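Local coordinates for protein B-agarase (Saccharophagus degradans, PDB 4BQ2) that hydrolyses the beta-linkages of agarose, acting as an exo-beta-agarase of glycoside hydrolase family 50, at residues K239-R244 and V738-Y743; L408-T413 and A734-N739. All blocks are in the same frame, centred on the assembly; numbering follows the deposited sequence.

Contact 1 (K239-R244 and V738-Y743)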
loop_
_atom_site.group_PDB
_atom_site.type_symbol
_atom_site.label_atom_id
_atom_site.label_comp_id
_atom_site.label_asym_id
_atom_site.label_seq_id
_atom_site.Cartn_x
_atom_site.Cartn_y
_atom_site.Cartn_z
ATOM N N LYS A 239 -4.286 24.667 18.739
ATOM C CA LYS A 239 -5.684 25.061 18.510
ATOM C C LYS A 239 -6.364 24.311 17.332
ATOM O O LYS A 239 -5.875 24.347 16.205
ATOM C CB LYS A 239 -5.800 26.601 18.337
ATOM C CG LYS A 239 -5.558 27.413 19.615
ATOM C CD LYS A 239 -5.591 28.925 19.358
ATOM C CE LYS A 239 -4.577 29.676 20.243
ATOM N NZ LYS A 239 -4.562 31.169 20.065
ATOM N N PRO A 240 -7.505 23.637 17.599
ATOM C CA PRO A 240 -8.305 22.930 16.580
ATOM C C PRO A 240 -8.920 23.947 15.612
ATOM O O PRO A 240 -9.102 25.089 15.991
ATOM C CB PRO A 240 -9.445 22.297 17.401
ATOM C CG PRO A 240 -8.975 22.324 18.829
ATOM C CD PRO A 240 -8.133 23.558 18.930
ATOM N N MET A 241 -9.235 23.534 14.388
ATOM C CA MET A 241 -9.966 24.379 13.435
ATOM C C MET A 241 -11.265 24.874 14.052
ATOM O O MET A 241 -11.763 24.241 15.001
ATOM C CB MET A 241 -10.283 23.597 12.164
ATOM C CG MET A 241 -9.086 23.489 11.236
ATOM S SD MET A 241 -9.511 22.882 9.579
ATOM C CE MET A 241 -7.978 23.270 8.729
ATOM N N PRO A 242 -11.810 26.007 13.542
ATOM C CA PRO A 242 -13.021 26.524 14.180
ATOM C C PRO A 242 -14.204 25.586 14.018
ATOM O O PRO A 242 -14.293 24.820 13.044
ATOM C CB PRO A 242 -13.296 27.865 13.453
ATOM C CG PRO A 242 -12.415 27.884 12.255
ATOM C CD PRO A 242 -11.264 26.955 12.533
ATOM N N SER A 243 -15.098 25.638 14.988
ATOM C CA SER A 243 -16.370 24.925 14.866
ATOM C C SER A 243 -16.242 23.402 14.979
ATOM O O SER A 243 -17.152 22.680 14.598
ATOM C CB SER A 243 -17.089 25.292 13.571
ATOM O OG SER A 243 -18.399 24.722 13.572
ATOM N N ARG A 244 -15.116 22.933 15.502
ATOM C CA ARG A 244 -14.965 21.526 15.863
ATOM C C ARG A 244 -15.512 21.348 17.284
ATOM O O ARG A 244 -15.309 22.218 18.162
ATOM C CB ARG A 244 -13.487 21.104 15.797
ATOM C CG ARG A 244 -12.861 21.090 14.387
ATOM C CD ARG A 244 -13.676 20.267 13.392
ATOM N NE ARG A 244 -13.218 20.347 11.988
ATOM C CZ ARG A 244 -12.085 19.796 11.577
ATOM N NH1 ARG A 244 -11.320 19.198 12.466
ATOM N NH2 ARG A 244 -11.700 19.868 10.309
ATOM N N VAL A 738 -8.914 20.617 2.406
ATOM C CA VAL A 738 -9.930 19.572 2.467
ATOM C C VAL A 738 -10.608 19.564 3.833
ATOM O O VAL A 738 -11.861 19.495 3.930
ATOM C CB VAL A 738 -9.286 18.183 2.204
ATOM C CG1 VAL A 738 -10.267 17.045 2.571
ATOM C CG2 VAL A 738 -8.863 18.063 0.730
ATOM N N ASN A 739 -9.786 19.606 4.889
ATOM C CA ASN A 739 -10.317 19.512 6.243
ATOM C C ASN A 739 -11.189 20.714 6.635
ATOM O O ASN A 739 -12.098 20.591 7.468
ATOM C CB ASN A 739 -9.173 19.330 7.249
ATOM C CG ASN A 739 -8.578 17.928 7.214
ATOM O OD1 ASN A 739 -9.230 16.976 6.772
ATOM N ND2 ASN A 739 -7.319 17.802 7.668
ATOM N N ALA A 740 -10.922 21.873 6.046
ATOM C CA ALA A 740 -11.745 23.049 6.349
ATOM C C ALA A 740 -13.149 22.938 5.741
ATOM O O ALA A 740 -14.053 23.675 6.147
ATOM C CB ALA A 740 -11.044 24.357 5.959
ATOM N N LYS A 741 -13.348 21.988 4.821
ATOM C CA LYS A 741 -14.615 21.856 4.120
ATOM C C LYS A 741 -15.311 20.486 4.198
ATOM O O LYS A 741 -16.398 20.326 3.636
ATOM C CB LYS A 741 -14.427 22.273 2.655
ATOM C CG LYS A 741 -13.846 21.193 1.751
ATOM C CD LYS A 741 -13.427 21.854 0.440
ATOM C CE LYS A 741 -13.529 20.886 -0.715
ATOM N NZ LYS A 741 -12.955 21.473 -1.959
ATOM N N ILE A 742 -14.712 19.498 4.878
ATOM C CA ILE A 742 -15.328 18.186 4.958
ATOM C C ILE A 742 -16.792 18.272 5.464
ATOM O O ILE A 742 -17.647 17.558 4.973
ATOM C CB ILE A 742 -14.532 17.147 5.826
ATOM C CG1 ILE A 742 -14.184 17.699 7.217
ATOM C CG2 ILE A 742 -13.299 16.623 5.079
ATOM C CD1 ILE A 742 -13.418 16.726 8.115
ATOM N N TYR A 743 -17.075 19.151 6.414
ATOM C CA TYR A 743 -18.424 19.129 7.024
ATOM C C TYR A 743 -19.460 19.936 6.235
ATOM O O TYR A 743 -20.600 19.462 6.031
ATOM C CB TYR A 743 -18.367 19.596 8.478
ATOM C CG TYR A 743 -17.702 18.586 9.415
ATOM C CD1 TYR A 743 -18.275 17.331 9.630
ATOM C CD2 TYR A 743 -16.521 18.904 10.097
ATOM C CE1 TYR A 743 -17.690 16.402 10.498
ATOM C CE2 TYR A 743 -15.930 17.992 10.959
ATOM C CZ TYR A 743 -16.512 16.738 11.146
ATOM O OH TYR A 743 -15.923 15.868 11.998
HETATM O O HOH W 1 -14.011 21.849 9.084
#

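Contact 2 (L408-T413 and A734-N739)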
loop_
_atom_site.group_PDB
_atom_site.type_symbol
_atom_site.label_atom_id
_atom_site.label_comp_id
_atom_site.label_asym_id
_atom_site.label_seq_id
_atom_site.Cartn_x
_atom_site.Cartn_y
_atom_site.Cartn_z
ATOM N N LEU A 408 -4.105 18.582 14.719
ATOM C CA LEU A 408 -5.097 19.633 15.019
ATOM C C LEU A 408 -4.930 20.896 14.170
ATOM O O LEU A 408 -5.920 21.455 13.657
ATOM C CB LEU A 408 -5.100 19.976 16.524
ATOM C CG LEU A 408 -5.505 18.828 17.438
ATOM C CD1 LEU A 408 -5.302 19.261 18.879
ATOM C CD2 LEU A 408 -6.958 18.434 17.170
ATOM N N ASN A 409 -3.700 21.357 13.994
ATOM C CA ASN A 409 -3.485 22.506 13.104
ATOM C C ASN A 409 -3.878 22.191 11.664
ATOM O O ASN A 409 -4.462 23.026 10.950
ATOM C CB ASN A 409 -2.016 23.010 13.171
ATOM C CG ASN A 409 -1.773 24.219 12.259
ATOM O OD1 ASN A 409 -1.339 24.073 11.118
ATOM N ND2 ASN A 409 -2.127 25.412 12.743
ATOM N N TRP A 410 -3.581 20.962 11.242
ATOM C CA TRP A 410 -3.767 20.569 9.846
ATOM C C TRP A 410 -5.213 20.190 9.587
ATOM O O TRP A 410 -5.599 19.942 8.443
ATOM C CB TRP A 410 -2.859 19.370 9.520
ATOM C CG TRP A 410 -1.379 19.654 9.651
ATOM C CD1 TRP A 410 -0.768 20.877 9.802
ATOM C CD2 TRP A 410 -0.356 18.682 9.592
ATOM N NE1 TRP A 410 0.600 20.707 9.859
ATOM C CE2 TRP A 410 0.877 19.360 9.733
ATOM C CE3 TRP A 410 -0.356 17.283 9.434
ATOM C CZ2 TRP A 410 2.095 18.689 9.744
ATOM C CZ3 TRP A 410 0.870 16.604 9.451
ATOM C CH2 TRP A 410 2.081 17.321 9.562
ATOM N N GLY A 411 -5.993 20.135 10.669
ATOM C CA GLY A 411 -7.455 19.973 10.589
ATOM C C GLY A 411 -7.947 18.534 10.576
ATOM O O GLY A 411 -9.145 18.278 10.380
ATOM N N PHE A 412 -7.046 17.591 10.815
ATOM C CA PHE A 412 -7.430 16.188 10.799
ATOM C C PHE A 412 -8.278 15.870 11.994
ATOM O O PHE A 412 -8.029 16.398 13.086
ATOM C CB PHE A 412 -6.214 15.302 10.803
ATOM C CG PHE A 412 -5.522 15.231 9.478
ATOM C CD1 PHE A 412 -6.193 14.751 8.366
ATOM C CD2 PHE A 412 -4.189 15.647 9.348
ATOM C CE1 PHE A 412 -5.568 14.657 7.114
ATOM C CE2 PHE A 412 -3.557 15.550 8.107
ATOM C CZ PHE A 412 -4.249 15.073 6.994
ATOM N N THR A 413 -9.280 15.024 11.801
ATOM C CA THR A 413 -10.204 14.774 12.878
ATOM C C THR A 413 -9.790 13.522 13.676
ATOM O O THR A 413 -10.414 13.208 14.702
ATOM C CB THR A 413 -11.636 14.611 12.364
ATOM O OG1 THR A 413 -11.684 13.537 11.439
ATOM C CG2 THR A 413 -12.162 15.893 11.688
ATOM N N ALA A 734 -2.789 21.055 1.358
ATOM C CA ALA A 734 -3.857 20.253 0.748
ATOM C C ALA A 734 -4.762 19.687 1.827
ATOM O O ALA A 734 -5.981 19.718 1.695
ATOM C CB ALA A 734 -3.276 19.144 -0.136
ATOM N N ALA A 735 -4.167 19.212 2.914
ATOM C CA ALA A 735 -4.948 18.684 4.030
ATOM C C ALA A 735 -5.814 19.769 4.672
ATOM O O ALA A 735 -7.003 19.535 4.942
ATOM C CB ALA A 735 -4.045 17.996 5.056
ATOM N N LYS A 736 -5.258 20.951 4.876
ATOM C CA LYS A 736 -6.051 22.029 5.474
ATOM C C LYS A 736 -7.223 22.460 4.598
ATOM O O LYS A 736 -8.304 22.749 5.118
ATOM C CB LYS A 736 -5.196 23.245 5.854
ATOM C CG LYS A 736 -4.176 22.979 6.951
ATOM C CD LYS A 736 -3.479 24.302 7.278
ATOM C CE LYS A 736 -2.547 24.213 8.459
ATOM N NZ LYS A 736 -2.272 25.612 8.957
ATOM N N GLU A 737 -7.013 22.496 3.282
ATOM C CA GLU A 737 -8.075 22.883 2.343
ATOM C C GLU A 737 -9.241 21.909 2.390
ATOM O O GLU A 737 -10.422 22.307 2.404
ATOM C CB GLU A 737 -7.512 22.967 0.909
ATOM C CG GLU A 737 -6.601 24.193 0.666
ATOM C CD GLU A 737 -7.377 25.495 0.363
ATOM O OE1 GLU A 737 -8.462 25.396 -0.257
ATOM O OE2 GLU A 737 -6.908 26.614 0.724
ATOM N N VAL A 738 -8.914 20.617 2.406
ATOM C CA VAL A 738 -9.930 19.572 2.467
ATOM C C VAL A 738 -10.608 19.564 3.833
ATOM O O VAL A 738 -11.861 19.495 3.930
ATOM C CB VAL A 738 -9.286 18.183 2.204
ATOM C CG1 VAL A 738 -10.267 17.045 2.571
ATOM C CG2 VAL A 738 -8.863 18.063 0.730
ATOM N N ASN A 739 -9.786 19.606 4.889
ATOM C CA ASN A 739 -10.317 19.512 6.243
ATOM C C ASN A 739 -11.189 20.714 6.635
ATOM O O ASN A 739 -12.098 20.591 7.468
ATOM C CB ASN A 739 -9.173 19.330 7.249
ATOM C CG ASN A 739 -8.578 17.928 7.214
ATOM O OD1 ASN A 739 -9.230 16.976 6.772
ATOM N ND2 ASN A 739 -7.319 17.802 7.668
HETATM O O HOH W 2 -1.203 27.636 11.213
HETATM O O HOH W 3 -3.779 27.356 10.440
#

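Contact 1 (K239-R244 and V738-Y743)
The guanidinium of R244 has CB of M241, at the other end of the beta turn, over the centre of one face, while the backbone oxygen of N739 lies at its edge, almost exactly in plane. Y743 turns its ring edge to the same group, NE of R244 coming to 3.7 Å from CE2 with the two planes 78° apart, and the adjacent I742 lays CG1 over one ring face, toward the rim. R244 NH2 donates to N739 O at 3.0 Å in a bent bond (132°), reaching the oxygen from above the carbonyl plane. Water 1 donates to the same oxygen and accepts a weak bond from R244 NE. The loop makes a type II beta turn from M241 to R244, and packs here against the last helices of the family's (beta/alpha)8-barrel catalytic domain, K741 being the N-cap of the second. Bending at chi2 (-53°) takes the arginine back beneath M241. The methionine chain, extended beyond CG, carries SD to 3.9 Å from CA of A740. Farther along the same loop G248 O, and on strand 280-287 F282 N, hydrogen-bond to Y743 OH, while the N739 amide is hydrogen-bonded to W410 O and T284 OG1.

Contact 2 (L408-T413 and A734-N739)
N739 sets its amide against the end of helix 394-410 and over the ring of F412, and here the packing is tight. Its ND2 gives a nearly straight hydrogen bond to the backbone oxygen of W410 (2.9 Å, 167°), with that oxygen close to the amide plane. The same nitrogen sits 3.3 Å above one face of the F412 ring, offset toward the rim, the amide plane standing at 75° to the ring. G411, at positive phi, terminates the helix in a Schellman motif, and with no side chain it lets the backbones approach to 5.2 Å between its CA and that of N739. One turn back along helix 729-739, CB of A735 meets CZ of F412 at 3.5 Å.

The K736 side is looser and wetter. Its extended chain runs past the W410 indole, CE lying 4.0 Å from CD1, to place NZ 2.8 Å from OD1 of N409 in a bond that is short but weak. With CG of N409 anti to the backbone N (chi1 -179°), the amide reaches out to the lysine, and waters 2 and 3 each bridge its ND2 and NZ of K736 through one good and one weak bond. OD1 of N739 is bonded to T284, so both polar atoms of its amide are engaged and its flip state is probably fixed, whereas the lysine's positive charge, near a helix C-terminus, may be favoured there though partly solvated.

In the fold
Both contacts hold the end of helix 729-739, and N739 serves each with a different part: its backbone oxygen faces the loop of contact 1, its side chain the helix end of contact 2. Contact 2 is the more buried and the larger, joining two helices of the catalytic domain close to strand 280-287; contact 1 is partly buried, with A740 exposed, and adds a loop over the outside. An arginine with a water at its edge dominates contact 1, an amide beside an aromatic ring contact 2. The two meet directly, since R244 NH2 probably also hydrogen-bonds G411 O (3.0 Å), which would join the two helix ends, while M241 packs on G411 and K736.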